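Local coordinates for protein putative acyl-CoA N-acyltransferase (PDB 3LOD) that probably transfers an acyl group from acyl-coenzyme A to an amine, as a putative member of the GNAT family of N-acetyltransferases, at residues Asp13-Ala18 with Ala53-Gln58; Gly65-Ser70 with Gly75-Val80; Ala98-Ala103 with Asn129-Arg134. All coordinates share one frame; numbering follows the deposited sequence.

Contact 1 of 3, residues Asp13-Ala18 with Ala53-Gln58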
loop_
_atom_site.group_PDB
_atom_site.type_symbol
_atom_site.label_atom_id
_atom_site.label_comp_id
_atom_site.label_asym_id
_atom_site.label_seq_id
_atom_site.Cartn_x
_atom_site.Cartn_y
_atom_site.Cartn_z
ATOM N N ASP A 13 3.237 5.153 14.856
ATOM C CA ASP A 13 4.532 5.775 14.612
ATOM C C ASP A 13 4.373 7.165 13.917
ATOM O O ASP A 13 3.691 7.302 12.836
ATOM C CB ASP A 13 5.355 4.784 13.757
ATOM C CG ASP A 13 6.884 5.071 13.732
ATOM O OD1 ASP A 13 7.348 6.227 13.499
ATOM O OD2 ASP A 13 7.648 4.083 13.897
ATOM N N ALA A 14 4.991 8.191 14.530
ATOM C CA ALA A 14 5.031 9.528 13.919
ATOM C C ALA A 14 5.552 9.546 12.462
ATOM O O ALA A 14 5.122 10.351 11.613
ATOM C CB ALA A 14 5.843 10.482 14.792
ATOM N N GLU A 15 6.494 8.668 12.169
ATOM C CA GLU A 15 7.050 8.604 10.832
ATOM C C GLU A 15 6.013 8.104 9.812
ATOM O O GLU A 15 6.027 8.522 8.638
ATOM C CB GLU A 15 8.278 7.701 10.816
ATOM C CG GLU A 15 9.601 8.410 10.950
ATOM C CD GLU A 15 10.741 7.424 10.803
ATOM O OE1 GLU A 15 10.762 6.435 11.585
ATOM O OE2 GLU A 15 11.579 7.630 9.890
ATOM N N PHE A 16 5.108 7.230 10.264
ATOM C CA PHE A 16 4.082 6.646 9.380
ATOM C C PHE A 16 3.059 7.701 9.095
ATOM O O PHE A 16 2.700 7.958 7.926
ATOM C CB PHE A 16 3.367 5.495 10.063
ATOM C CG PHE A 16 2.450 4.728 9.132
ATOM C CD1 PHE A 16 1.078 4.836 9.246
ATOM C CD2 PHE A 16 2.987 3.904 8.136
ATOM C CE1 PHE A 16 0.267 4.127 8.393
ATOM C CE2 PHE A 16 2.208 3.210 7.290
ATOM C CZ PHE A 16 0.828 3.308 7.424
ATOM N N ILE A 17 2.637 8.336 10.190
ATOM C CA ILE A 17 1.691 9.414 10.125
ATOM C C ILE A 17 2.192 10.495 9.201
ATOM O O ILE A 17 1.413 11.013 8.404
ATOM C CB ILE A 17 1.332 9.926 11.528
ATOM C CG1 ILE A 17 0.543 8.825 12.264
ATOM C CG2 ILE A 17 0.549 11.223 11.412
ATOM C CD1 ILE A 17 0.335 9.089 13.775
ATOM N N ALA A 18 3.482 10.776 9.217
ATOM C CA ALA A 18 4.023 11.847 8.333
ATOM C C ALA A 18 3.947 11.513 6.849
ATOM O O ALA A 18 3.539 12.368 6.011
ATOM C CB ALA A 18 5.454 12.271 8.735
ATOM N N ALA A 53 7.513 -0.090 6.086
ATOM C CA ALA A 53 8.196 1.158 5.641
ATOM C C ALA A 53 9.447 0.858 4.841
ATOM O O ALA A 53 10.082 -0.177 5.058
ATOM C CB ALA A 53 8.556 2.010 6.824
ATOM N N ILE A 54 9.806 1.749 3.916
ATOM C CA ILE A 54 11.117 1.688 3.269
ATOM C C ILE A 54 11.973 2.815 3.743
ATOM O O ILE A 54 11.556 3.980 3.781
ATOM C CB ILE A 54 11.054 1.858 1.778
ATOM C CG1 ILE A 54 9.704 1.534 1.276
ATOM C CG2 ILE A 54 12.045 0.928 1.026
ATOM C CD1 ILE A 54 9.487 2.321 0.027
ATOM N N ARG A 55 13.212 2.472 4.042
ATOM C CA ARG A 55 14.117 3.350 4.720
ATOM C C ARG A 55 15.318 3.519 3.856
ATOM O O ARG A 55 15.789 2.580 3.222
ATOM C CB ARG A 55 14.491 2.753 6.073
ATOM C CG ARG A 55 13.324 2.028 6.757
ATOM C CD ARG A 55 13.548 1.719 8.242
ATOM N NE ARG A 55 13.229 2.915 9.011
ATOM C CZ ARG A 55 12.155 3.100 9.783
ATOM N NH1 ARG A 55 11.252 2.137 9.962
ATOM N NH2 ARG A 55 12.018 4.269 10.407
ATOM N N SER A 56 15.801 4.745 3.841
ATOM C CA SER A 56 17.025 5.076 3.186
ATOM C C SER A 56 18.180 4.320 3.876
ATOM O O SER A 56 17.959 3.620 4.888
ATOM C CB SER A 56 17.222 6.597 3.191
ATOM O OG SER A 56 17.720 7.065 4.433
ATOM N N PRO A 57 19.397 4.391 3.297
ATOM C CA PRO A 57 20.509 3.878 4.099
ATOM C C PRO A 57 20.804 4.708 5.377
ATOM O O PRO A 57 21.241 4.111 6.366
ATOM C CB PRO A 57 21.673 3.848 3.097
ATOM C CG PRO A 57 20.973 3.559 1.752
ATOM C CD PRO A 57 19.772 4.502 1.864
ATOM N N GLN A 58 20.518 6.025 5.375
ATOM C CA GLN A 58 20.503 6.835 6.636
ATOM C C GLN A 58 19.616 6.185 7.707
ATOM O O GLN A 58 20.014 6.094 8.879
ATOM C CB GLN A 58 20.013 8.291 6.441
ATOM C CG GLN A 58 20.888 9.197 5.580
ATOM C CD GLN A 58 21.031 8.663 4.158
ATOM O OE1 GLN A 58 22.145 8.379 3.711
ATOM N NE2 GLN A 58 19.894 8.471 3.460
#
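Glu15 and Arg55 make nearly all of this small surface contact, which buries 77 Å² and ties the first turn of helix 14-26 to the end of strand 49-55. The ionic part is a salt bridge through one pair of atoms, Glu15 OE1 and Arg55 NH2, 2.8 Å apart. Its hydrogen bond is weak, because the angle at the hydrogen is only 119°. OE1 lies in the guanidinium plane at its edge, yet the carboxylate plane is turned 53° from that of the guanidinium, a geometry unlike the paired, coplanar form in which two oxygens face two nitrogens. The two side chains cross at about a right angle: that of Glu15 runs out extended beyond CG, while that of Arg55 bends at chi3 (82°), which swings its NH2 back toward the helix.

Second partners fix both groups. Glu15 OE2 accepts from Ala61 N on the adjoining strand 61-69, while Arg55 NE and NH1 donate to Gly59 O and Thr7 OG1.

At the helix start Asp13 is the N-cap: its OD1 takes the N-H of Glu15 at 2.9 Å, on the anti side of the carboxylate. The carbonyl O of Asp13 accepts backbone bonds from both Phe16 N and Ile17 N. The second carboxylate oxygen, Asp13 OD2, stays 5.6 Å from Arg55 NH2, too far for a bond but near enough that attraction may add to the field around the arginine. Two acids near one guanidinium, with all three of its nitrogens engaged, would be expected to favour the charged forms and to hold the arginine's orientation more firmly than its single weak bond could.

Contact 2 of 3, residues Gly65-Ser70 with Gly75-Val80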
loop_
_atom_site.group_PDB
_atom_site.type_symbol
_atom_site.label_atom_id
_atom_site.label_comp_id
_atom_site.label_asym_id
_atom_site.label_seq_id
_atom_site.Cartn_x
_atom_site.Cartn_y
_atom_site.Cartn_z
ATOM N N GLY A 65 3.449 1.425 3.257
ATOM C CA GLY A 65 2.166 0.920 2.755
ATOM C C GLY A 65 1.603 -0.112 3.708
ATOM O O GLY A 65 2.271 -0.531 4.670
ATOM N N ALA A 66 0.374 -0.541 3.442
ATOM C CA ALA A 66 -0.322 -1.375 4.406
ATOM C C ALA A 66 -1.390 -2.233 3.752
ATOM O O ALA A 66 -1.924 -1.897 2.645
ATOM C CB ALA A 66 -0.935 -0.536 5.476
ATOM N N ILE A 67 -1.679 -3.342 4.418
ATOM C CA ILE A 67 -2.701 -4.265 3.962
ATOM C C ILE A 67 -3.576 -4.556 5.149
ATOM O O ILE A 67 -3.074 -4.887 6.238
ATOM C CB ILE A 67 -2.088 -5.579 3.460
ATOM C CG1 ILE A 67 -1.381 -5.333 2.139
ATOM C CG2 ILE A 67 -3.169 -6.677 3.319
ATOM C CD1 ILE A 67 -0.509 -6.486 1.710
ATOM N N VAL A 68 -4.880 -4.433 4.934
ATOM C CA VAL A 68 -5.887 -4.793 5.925
ATOM C C VAL A 68 -6.476 -6.115 5.499
ATOM O O VAL A 68 -7.055 -6.189 4.395
ATOM C CB VAL A 68 -7.015 -3.783 5.915
ATOM C CG1 VAL A 68 -8.192 -4.253 6.859
ATOM C CG2 VAL A 68 -6.491 -2.394 6.291
ATOM N N LEU A 69 -6.324 -7.145 6.354
ATOM C CA LEU A 69 -6.801 -8.519 6.106
ATOM C C LEU A 69 -8.191 -8.861 6.655
ATOM O O LEU A 69 -8.515 -8.568 7.799
ATOM C CB LEU A 69 -5.864 -9.503 6.749
ATOM C CG LEU A 69 -4.378 -9.456 6.523
ATOM C CD1 LEU A 69 -3.762 -10.220 7.686
ATOM C CD2 LEU A 69 -4.178 -10.181 5.253
ATOM N N SER A 70 -8.983 -9.572 5.854
ATOM C CA SER A 70 -10.332 -9.933 6.212
ATOM C C SER A 70 -10.315 -11.392 6.632
ATOM O O SER A 70 -9.337 -12.112 6.391
ATOM C CB SER A 70 -11.209 -9.764 4.991
ATOM O OG SER A 70 -11.277 -10.980 4.234
ATOM N N GLY A 75 -7.298 -9.314 1.307
ATOM C CA GLY A 75 -6.470 -8.311 1.938
ATOM C C GLY A 75 -6.746 -7.050 1.130
ATOM O O GLY A 75 -6.887 -7.103 -0.117
ATOM N N GLU A 76 -6.878 -5.917 1.808
ATOM C CA GLU A 76 -6.965 -4.706 1.052
ATOM C C GLU A 76 -5.664 -3.919 1.236
ATOM O O GLU A 76 -5.263 -3.647 2.388
ATOM C CB GLU A 76 -8.162 -3.903 1.468
ATOM C CG GLU A 76 -8.146 -2.603 0.767
ATOM C CD GLU A 76 -9.266 -1.686 1.150
ATOM O OE1 GLU A 76 -10.244 -2.115 1.851
ATOM O OE2 GLU A 76 -9.186 -0.541 0.700
ATOM N N MET A 77 -5.036 -3.558 0.120
ATOM C CA MET A 77 -3.807 -2.702 0.070
ATOM C C MET A 77 -4.152 -1.211 0.023
ATOM O O MET A 77 -4.960 -0.731 -0.813
ATOM C CB MET A 77 -2.925 -3.021 -1.135
ATOM C CG MET A 77 -1.570 -2.381 -0.984
ATOM S SD MET A 77 -0.254 -3.053 -2.027
ATOM C CE MET A 77 -0.187 -4.658 -1.424
ATOM N N LYS A 78 -3.546 -0.459 0.939
ATOM C CA LYS A 78 -3.876 0.938 1.014
ATOM C C LYS A 78 -2.739 1.676 1.676
ATOM O O LYS A 78 -1.762 1.061 2.214
ATOM C CB LYS A 78 -5.185 1.130 1.749
ATOM C CG LYS A 78 -5.149 0.845 3.228
ATOM C CD LYS A 78 -6.541 0.504 3.803
ATOM C CE LYS A 78 -7.547 1.666 3.821
ATOM N NZ LYS A 78 -8.827 1.212 4.547
ATOM N N ARG A 79 -2.858 2.995 1.613
ATOM C CA ARG A 79 -1.885 3.899 2.187
ATOM C C ARG A 79 -0.498 3.700 1.692
ATOM O O ARG A 79 0.434 3.832 2.470
ATOM C CB ARG A 79 -1.859 3.847 3.718
ATOM C CG ARG A 79 -3.198 3.999 4.448
ATOM C CD ARG A 79 -4.089 5.087 3.882
ATOM N NE ARG A 79 -4.666 5.916 4.924
ATOM C CZ ARG A 79 -4.917 7.202 4.728
ATOM N NH1 ARG A 79 -5.416 7.955 5.723
ATOM N NH2 ARG A 79 -4.628 7.734 3.526
ATOM N N VAL A 80 -0.338 3.443 0.406
ATOM C CA VAL A 80 0.970 3.311 -0.228
ATOM C C VAL A 80 1.490 4.647 -0.719
ATOM O O VAL A 80 0.801 5.363 -1.472
ATOM C CB VAL A 80 0.857 2.328 -1.441
ATOM C CG1 VAL A 80 2.188 2.182 -2.193
ATOM C CG2 VAL A 80 0.399 1.000 -0.919
#
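Val68 O takes the shortest polar bond here, from Glu76 N at 2.6 Å, and is also approached by Gly75 CA at 3.3 Å in a CA-H...O contact. The two segments are the arms of the beta hairpin 61-69/74-82, central strands of the GNAT sheet; their axes run 155° apart in direction. Val68 N returns a bond to Glu76 O, completing one hydrogen-bonded pair. The next such pair, Ala66 with Lys78, is less even: Lys78 N reaches Ala66 O nearly straight, at 167°, whereas Ala66 N to Lys78 O is weak. The unevenness falls beside Arg79, whose phi is positive; Gly65 lies opposite Val80, so Arg79 is an extra residue on its strand, consistent with the beta bulge known in this strand of GNAT proteins.

From Ala66 to Leu69 and from Gly75 to Lys78 the residues alternate between the two faces. Ile67 and Met77, a non-hydrogen-bonded pair, point to the side covered by helix 91-104, where Leu99 touches both. Ala66, Val68, Glu76 and Lys78 lie on the other face. The Lys78 chain passes Val68 obliquely, CD meeting CG2 at 3.8 Å. Glu76 OE2 is bonded to Tyr140 OH, and Arg79 NH2 forms a salt bridge with Asp24 of helix 14-26. On the helix-covered face, the bend of Met77 at chi3 (-63°) turns its methyl toward the isoleucine, leaving Met77 CE 3.6 Å from Ile67 CD1.

Contact 3 of 3, residues Ala98-Ala103 with Asn129-Arg134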
loop_
_atom_site.group_PDB
_atom_site.type_symbol
_atom_site.label_atom_id
_atom_site.label_comp_id
_atom_site.label_asym_id
_atom_site.label_seq_id
_atom_site.Cartn_x
_atom_site.Cartn_y
_atom_site.Cartn_z
ATOM N N ALA A 98 7.073 -6.839 -0.833
ATOM C CA ALA A 98 7.295 -7.142 0.562
ATOM C C ALA A 98 5.957 -7.248 1.282
ATOM O O ALA A 98 5.826 -8.054 2.227
ATOM C CB ALA A 98 8.167 -6.094 1.190
ATOM N N LEU A 99 4.962 -6.461 0.845
ATOM C CA LEU A 99 3.626 -6.513 1.433
ATOM C C LEU A 99 2.922 -7.807 0.993
ATOM O O LEU A 99 2.220 -8.472 1.765
ATOM C CB LEU A 99 2.796 -5.285 1.008
ATOM C CG LEU A 99 3.181 -3.936 1.656
ATOM C CD1 LEU A 99 2.707 -2.772 0.806
ATOM C CD2 LEU A 99 2.586 -3.822 3.033
ATOM N N GLU A 100 3.108 -8.142 -0.270
ATOM C CA GLU A 100 2.613 -9.411 -0.788
ATOM C C GLU A 100 3.235 -10.535 0.014
ATOM O O GLU A 100 2.526 -11.443 0.508
ATOM C CB GLU A 100 2.933 -9.553 -2.289
ATOM C CG GLU A 100 2.314 -8.457 -3.115
ATOM C CD GLU A 100 2.646 -8.583 -4.590
ATOM O OE1 GLU A 100 3.629 -9.281 -4.942
ATOM O OE2 GLU A 100 1.910 -7.980 -5.403
ATOM N N ALA A 101 4.552 -10.502 0.191
ATOM C CA ALA A 101 5.145 -11.655 0.925
ATOM C C ALA A 101 4.478 -11.776 2.310
ATOM O O ALA A 101 4.085 -12.875 2.722
ATOM C CB ALA A 101 6.702 -11.623 1.007
ATOM N N LYS A 102 4.280 -10.652 2.998
ATOM C CA LYS A 102 3.687 -10.709 4.329
ATOM C C LYS A 102 2.232 -11.173 4.303
ATOM O O LYS A 102 1.756 -11.831 5.247
ATOM C CB LYS A 102 3.925 -9.413 5.132
ATOM C CG LYS A 102 5.392 -9.381 5.603
ATOM C CD LYS A 102 5.668 -8.879 7.058
ATOM C CE LYS A 102 5.070 -9.777 8.152
ATOM N NZ LYS A 102 5.446 -9.344 9.561
ATOM N N ALA A 103 1.538 -10.865 3.217
ATOM C CA ALA A 103 0.143 -11.242 3.121
ATOM C C ALA A 103 0.089 -12.761 2.927
ATOM O O ALA A 103 -0.683 -13.449 3.597
ATOM C CB ALA A 103 -0.547 -10.495 1.988
ATOM N N ASN A 129 2.770 -5.080 -12.223
ATOM C CA ASN A 129 2.945 -6.255 -11.346
ATOM C C ASN A 129 1.706 -7.128 -11.141
ATOM O O ASN A 129 1.498 -7.718 -10.075
ATOM C CB ASN A 129 3.615 -5.871 -10.028
ATOM C CG ASN A 129 4.932 -5.138 -10.246
ATOM O OD1 ASN A 129 4.993 -3.905 -10.162
ATOM N ND2 ASN A 129 5.982 -5.883 -10.564
ATOM N N GLY A 130 0.888 -7.208 -12.171
ATOM C CA GLY A 130 -0.122 -8.229 -12.224
ATOM C C GLY A 130 -1.446 -7.879 -11.634
ATOM O O GLY A 130 -2.310 -8.727 -11.608
ATOM N N TYR A 131 -1.623 -6.658 -11.147
ATOM C CA TYR A 131 -2.954 -6.241 -10.700
ATOM C C TYR A 131 -3.800 -5.956 -11.912
ATOM O O TYR A 131 -3.273 -5.483 -12.896
ATOM C CB TYR A 131 -2.889 -5.003 -9.802
ATOM C CG TYR A 131 -2.305 -5.352 -8.484
ATOM C CD1 TYR A 131 -3.116 -5.575 -7.363
ATOM C CD2 TYR A 131 -0.934 -5.527 -8.351
ATOM C CE1 TYR A 131 -2.548 -5.961 -6.088
ATOM C CE2 TYR A 131 -0.364 -5.900 -7.111
ATOM C CZ TYR A 131 -1.182 -6.122 -5.999
ATOM O OH TYR A 131 -0.570 -6.504 -4.832
ATOM N N GLN A 132 -5.097 -6.242 -11.846
ATOM C CA GLN A 132 -5.985 -6.010 -12.974
ATOM C C GLN A 132 -7.205 -5.242 -12.541
ATOM O O GLN A 132 -7.686 -5.433 -11.430
ATOM C CB GLN A 132 -6.452 -7.328 -13.552
ATOM C CG GLN A 132 -5.385 -8.391 -13.708
ATOM C CD GLN A 132 -5.559 -9.141 -14.988
ATOM O OE1 GLN A 132 -5.797 -10.332 -14.972
ATOM N NE2 GLN A 132 -5.484 -8.435 -16.113
ATOM N N THR A 133 -7.729 -4.383 -13.408
ATOM C CA THR A 133 -8.887 -3.592 -13.010
ATOM C C THR A 133 -10.074 -4.521 -12.703
ATOM O O THR A 133 -10.176 -5.654 -13.229
ATOM C CB THR A 133 -9.283 -2.543 -14.084
ATOM O OG1 THR A 133 -9.255 -3.169 -15.361
ATOM C CG2 THR A 133 -8.310 -1.391 -14.139
ATOM N N ARG A 134 -10.965 -4.067 -11.830
ATOM C CA ARG A 134 -12.154 -4.843 -11.507
ATOM C C ARG A 134 -13.213 -3.856 -10.998
ATOM O O ARG A 134 -12.965 -2.654 -10.929
ATOM C CB ARG A 134 -11.822 -5.889 -10.451
ATOM C CG ARG A 134 -11.884 -5.311 -9.090
ATOM C CD ARG A 134 -11.391 -6.228 -8.064
ATOM N NE ARG A 134 -12.382 -7.275 -7.929
ATOM C CZ ARG A 134 -13.518 -7.163 -7.242
ATOM N NH1 ARG A 134 -14.350 -8.177 -7.206
ATOM N NH2 ARG A 134 -13.819 -6.037 -6.591
#
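A single bond spans this buried contact: Tyr131 OH donates to Glu100 OE2 at 2.9 Å, although the nearest CA atoms of the two segments, those of Glu100 and Asn129, are 11.0 Å apart. Two long side chains close the gap from opposite directions. Glu100 CG lies anti to the carbonyl carbon (chi1 -60°), and the extended chain beyond it carries the carboxylate away from helix 91-104. The phenol hydroxyl meets the anti lone pair of OE2, on the side away from OE1. This oxygen also lies near the ring plane at its edge, 3.5 Å from Tyr131 CE2, with the carboxylate turned 32° from the ring.

In the GNAT fold, the contact joins a helix packed on the central sheet to the residue just before edge strand 132-134. Gly130 turns the chain from helix 120-128 toward that strand, as the C-prime residue of a Schellman motif: Tyr131 N bonds to Tyr126 O and Gly130 N to Thr127 O.

Glu100 OE2 has a second partner, forming a salt bridge with Lys151 NZ of strand 146-152. Phenol and ammonium together would be expected to stabilise the buried negative charge. The same ammonium donates to Asn129 O, tying the loop before the tyrosine to its acid acceptor.

In the fold
The three contacts follow one another along the chain without overlap, and all reach one mixed beta-sheet. Contact 1 links the start of helix 14-26 to the end of strand 49-55, which neighbours strand 61-69 of contact 2; their centres are about 17 Å apart and their nearest atoms about 5 Å. Contact 2 lies nearest the centre of the fold, about 6 Å from its own centre, which is about 10 Å from that of contact 3, and the two touch: Ile67 CD1 is 3.4 Å from Leu99 O, and Met77 CE is 3.9 Å from Tyr131 OH. Contacts 1 and 3 fall on opposite sides of the chain's centre, about 22 Å apart between centres, with the hairpin of contact 2 packed directly against contact 3.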